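Long-range contact in signal recognition particle receptor FtsY (Sulfolobus acidocaldarius, PDB 5L3S), which is the receptor for the signal recognition particle, a P-loop protein of the SRP54 family with a helical bundle domain joined to a GTPase domain: residues 195-200 with 233-238. Numbering follows the deposited sequence.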
ATOM      1  N   MET B 195      -6.516   3.641 -10.707  1.00 26.13           N
ATOM      2  CA  MET B 195      -7.061   4.413  -9.596  1.00 29.83           C
ATOM      3  C   MET B 195      -8.579   4.401  -9.629  1.00 29.11           C
ATOM      4  O   MET B 195      -9.196   4.476 -10.690  1.00 28.72           O
ATOM      5  CB  MET B 195      -6.561   5.864  -9.625  1.00 32.12           C
ATOM      6  CG  MET B 195      -5.088   6.033  -9.290  1.00 32.96           C
ATOM      7  SD  MET B 195      -4.694   5.450  -7.619  1.00 38.76           S
ATOM      8  CE  MET B 195      -6.107   6.049  -6.733  1.00 96.68           C
ATOM      9  N   HIS B 196      -9.178   4.328  -8.450  1.00 28.59           N
ATOM     10  CA  HIS B 196     -10.624   4.340  -8.312  1.00 24.51           C
ATOM     11  C   HIS B 196     -11.250   5.647  -8.810  1.00 29.90           C
ATOM     12  O   HIS B 196     -12.436   5.683  -9.105  1.00 31.54           O
ATOM     13  CB  HIS B 196     -11.011   4.051  -6.852  1.00 29.45           C
ATOM     14  CG  HIS B 196     -10.232   4.855  -5.851  1.00 33.04           C
ATOM     15  ND1 HIS B 196      -8.865   4.737  -5.702  1.00 31.20           N
ATOM     16  CD2 HIS B 196     -10.633   5.780  -4.944  1.00 30.54           C
ATOM     17  CE1 HIS B 196      -8.461   5.555  -4.741  1.00 35.61           C
ATOM     18  NE2 HIS B 196      -9.511   6.204  -4.272  1.00 33.54           N
ATOM     19  N   ILE B 197     -10.450   6.711  -8.922  1.00 24.18           N
ATOM     20  CA  ILE B 197     -10.946   8.000  -9.404  1.00 28.33           C
ATOM     21  C   ILE B 197     -10.581   8.276 -10.869  1.00 35.41           C
ATOM     22  O   ILE B 197     -10.826   9.362 -11.385  1.00 33.87           O
ATOM     23  CB  ILE B 197     -10.431   9.183  -8.541  1.00 30.09           C
ATOM     24  CG1 ILE B 197      -8.905   9.157  -8.443  1.00 33.24           C
ATOM     25  CG2 ILE B 197     -11.085   9.158  -7.148  1.00 33.55           C
ATOM     26  CD1 ILE B 197      -8.309  10.372  -7.764  1.00 39.02           C
ATOM     27  N   ASP B 198      -9.991   7.291 -11.532  1.00 33.54           N
ATOM     28  CA  ASP B 198      -9.652   7.428 -12.945  1.00 32.53           C
ATOM     29  C   ASP B 198     -10.861   6.994 -13.771  1.00 31.97           C
ATOM     30  O   ASP B 198     -11.088   5.803 -13.965  1.00 30.42           O
ATOM     31  CB  ASP B 198      -8.433   6.554 -13.257  1.00 29.08           C
ATOM     32  CG  ASP B 198      -7.905   6.750 -14.668  1.00 32.52           C
ATOM     33  OD1 ASP B 198      -8.684   7.084 -15.583  1.00 30.87           O
ATOM     34  OD2 ASP B 198      -6.693   6.556 -14.855  1.00 31.01           O
ATOM     35  N   SER B 199     -11.640   7.958 -14.248  1.00 34.17           N
ATOM     36  CA  SER B 199     -12.884   7.654 -14.957  1.00 36.40           C
ATOM     37  C   SER B 199     -12.697   6.795 -16.208  1.00 34.04           C
ATOM     38  O   SER B 199     -13.483   5.884 -16.456  1.00 26.69           O
ATOM     39  CB  SER B 199     -13.632   8.937 -15.322  1.00 44.63           C
ATOM     40  OG  SER B 199     -14.306   9.455 -14.189  1.00 56.96           O
ATOM     41  N   ASP B 200     -11.662   7.087 -16.989  1.00 34.87           N
ATOM     42  CA  ASP B 200     -11.409   6.355 -18.225  1.00 33.77           C
ATOM     43  C   ASP B 200     -11.076   4.898 -17.937  1.00 30.95           C
ATOM     44  O   ASP B 200     -11.601   4.003 -18.592  1.00 33.12           O
ATOM     45  CB  ASP B 200     -10.261   6.991 -19.016  1.00 36.28           C
ATOM     46  CG  ASP B 200     -10.643   8.321 -19.646  1.00 44.60           C
ATOM     47  OD1 ASP B 200     -11.854   8.584 -19.819  1.00 41.52           O
ATOM     48  OD2 ASP B 200      -9.720   9.100 -19.981  1.00 46.26           O
ATOM     49  N   ALA B 233     -12.010   1.091  -1.345  1.00 26.33           N
ATOM     50  CA  ALA B 233     -13.133   0.165  -1.233  1.00 31.08           C
ATOM     51  C   ALA B 233     -14.489   0.834  -1.467  1.00 32.64           C
ATOM     52  O   ALA B 233     -15.350   0.249  -2.124  1.00 29.44           O
ATOM     53  CB  ALA B 233     -13.106  -0.524   0.113  1.00 27.83           C
ATOM     54  N   ARG B 234     -14.683   2.040  -0.922  1.00 29.14           N
ATOM     55  CA  ARG B 234     -15.954   2.766  -1.076  1.00 31.74           C
ATOM     56  C   ARG B 234     -16.216   3.167  -2.524  1.00 30.94           C
ATOM     57  O   ARG B 234     -17.311   2.962  -3.056  1.00 31.84           O
ATOM     58  CB  ARG B 234     -15.967   4.049  -0.244  1.00 29.41           C
ATOM     59  CG  ARG B 234     -16.165   3.879   1.238  1.00 36.73           C
ATOM     60  CD  ARG B 234     -16.278   5.257   1.872  1.00 45.05           C
ATOM     61  NE  ARG B 234     -16.331   5.209   3.328  1.00 55.87           N
ATOM     62  CZ  ARG B 234     -17.423   4.939   4.034  1.00 56.68           C
ATOM     63  NH1 ARG B 234     -18.575   4.676   3.426  1.00 56.78           N
ATOM     64  NH2 ARG B 234     -17.357   4.937   5.360  1.00 61.29           N
ATOM     65  N   HIS B 235     -15.209   3.780  -3.133  1.00 28.54           N
ATOM     66  CA  HIS B 235     -15.293   4.249  -4.506  1.00 33.27           C
ATOM     67  C   HIS B 235     -15.533   3.105  -5.474  1.00 32.10           C
ATOM     68  O   HIS B 235     -16.393   3.204  -6.337  1.00 32.40           O
ATOM     69  CB  HIS B 235     -14.019   4.994  -4.902  1.00 36.80           C
ATOM     70  CG  HIS B 235     -14.011   6.431  -4.498  1.00 46.95           C
ATOM     71  ND1 HIS B 235     -14.464   7.436  -5.325  1.00 53.04           N
ATOM     72  CD2 HIS B 235     -13.597   7.035  -3.359  1.00 52.67           C
ATOM     73  CE1 HIS B 235     -14.337   8.599  -4.708  1.00 56.87           C
ATOM     74  NE2 HIS B 235     -13.809   8.383  -3.515  1.00 53.12           N
ATOM     75  N   PHE B 236     -14.762   2.033  -5.337  1.00 28.55           N
ATOM     76  CA  PHE B 236     -14.903   0.877  -6.225  1.00 30.77           C
ATOM     77  C   PHE B 236     -16.267   0.213  -6.053  1.00 32.19           C
ATOM     78  O   PHE B 236     -16.868  -0.259  -7.020  1.00 31.60           O
ATOM     79  CB  PHE B 236     -13.779  -0.144  -5.986  1.00 26.50           C
ATOM     80  CG  PHE B 236     -12.519   0.133  -6.767  1.00 25.94           C
ATOM     81  CD1 PHE B 236     -12.562   0.351  -8.136  1.00 34.78           C
ATOM     82  CD2 PHE B 236     -11.289   0.141  -6.137  1.00 20.25           C
ATOM     83  CE1 PHE B 236     -11.388   0.592  -8.855  1.00 35.51           C
ATOM     84  CE2 PHE B 236     -10.106   0.386  -6.849  1.00 25.21           C
ATOM     85  CZ  PHE B 236     -10.159   0.612  -8.203  1.00 25.87           C
ATOM     86  N   GLU B 237     -16.772   0.180  -4.826  1.00 31.63           N
ATOM     87  CA  GLU B 237     -18.091  -0.398  -4.609  1.00 28.84           C
ATOM     88  C   GLU B 237     -19.158   0.438  -5.315  1.00 34.94           C
ATOM     89  O   GLU B 237     -20.073  -0.108  -5.928  1.00 37.56           O
ATOM     90  CB  GLU B 237     -18.402  -0.552  -3.112  1.00 30.83           C
ATOM     91  CG  GLU B 237     -19.866  -0.867  -2.797  1.00 41.12           C
ATOM     92  CD  GLU B 237     -20.366  -2.130  -3.483  1.00 47.32           C
ATOM     93  OE1 GLU B 237     -19.540  -3.004  -3.830  1.00 42.76           O
ATOM     94  OE2 GLU B 237     -21.594  -2.249  -3.678  1.00 51.39           O
ATOM     95  N   ASN B 238     -19.023   1.759  -5.246  1.00 37.11           N
ATOM     96  CA  ASN B 238     -19.986   2.655  -5.885  1.00 43.89           C
ATOM     97  C   ASN B 238     -19.884   2.697  -7.415  1.00 43.46           C
ATOM     98  O   ASN B 238     -20.899   2.778  -8.093  1.00 47.36           O
ATOM     99  CB  ASN B 238     -19.863   4.075  -5.322  1.00 48.41           C
ATOM    100  CG  ASN B 238     -20.241   4.160  -3.851  1.00 61.28           C
ATOM    101  OD1 ASN B 238     -21.063   3.385  -3.357  1.00 65.35           O
ATOM    102  ND2 ASN B 238     -19.645   5.113  -3.144  1.00 63.64           N
TER
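His196 lays its CB over the centre of one face of the Phe236 ring, a CH-pi contact 3.8 Å from CB to the centroid and 11° off the normal, while its imidazole turns one edge to His235. The three rings form an aromatic cluster that joins the type I turn from Met195 to Asp198 to helix 228-239 in the P-loop GTPase fold. The histidines make an offset edge-to-face pair, planes at 63° and centroids 5.1 Å apart; CD2, at the edge of the His196 ring, meets CG of His235 at 3.5 Å. CG of His196 sits between its own backbone N and carbonyl carbon (chi1 47°), 3.9 Å from CB of His235. No hydrogen bond crosses between the segments. The polar ends are held outside them: NE2 of His196 bonds a polar side chain on the chain of another protein, and NE2 of His235 bonds Glu231, one helical turn earlier. Val109, Leu219 and Tyr242 also touch Phe236. CB of Met195 points away from residues 233-238, and its side chain comes within about 4 Å (nearest atoms) of bound phosphoaminophosphonic acid-guanylate ester. Over one face of the His235 ring, CG2 of Ile197 approaches CE1 at 4.1 Å.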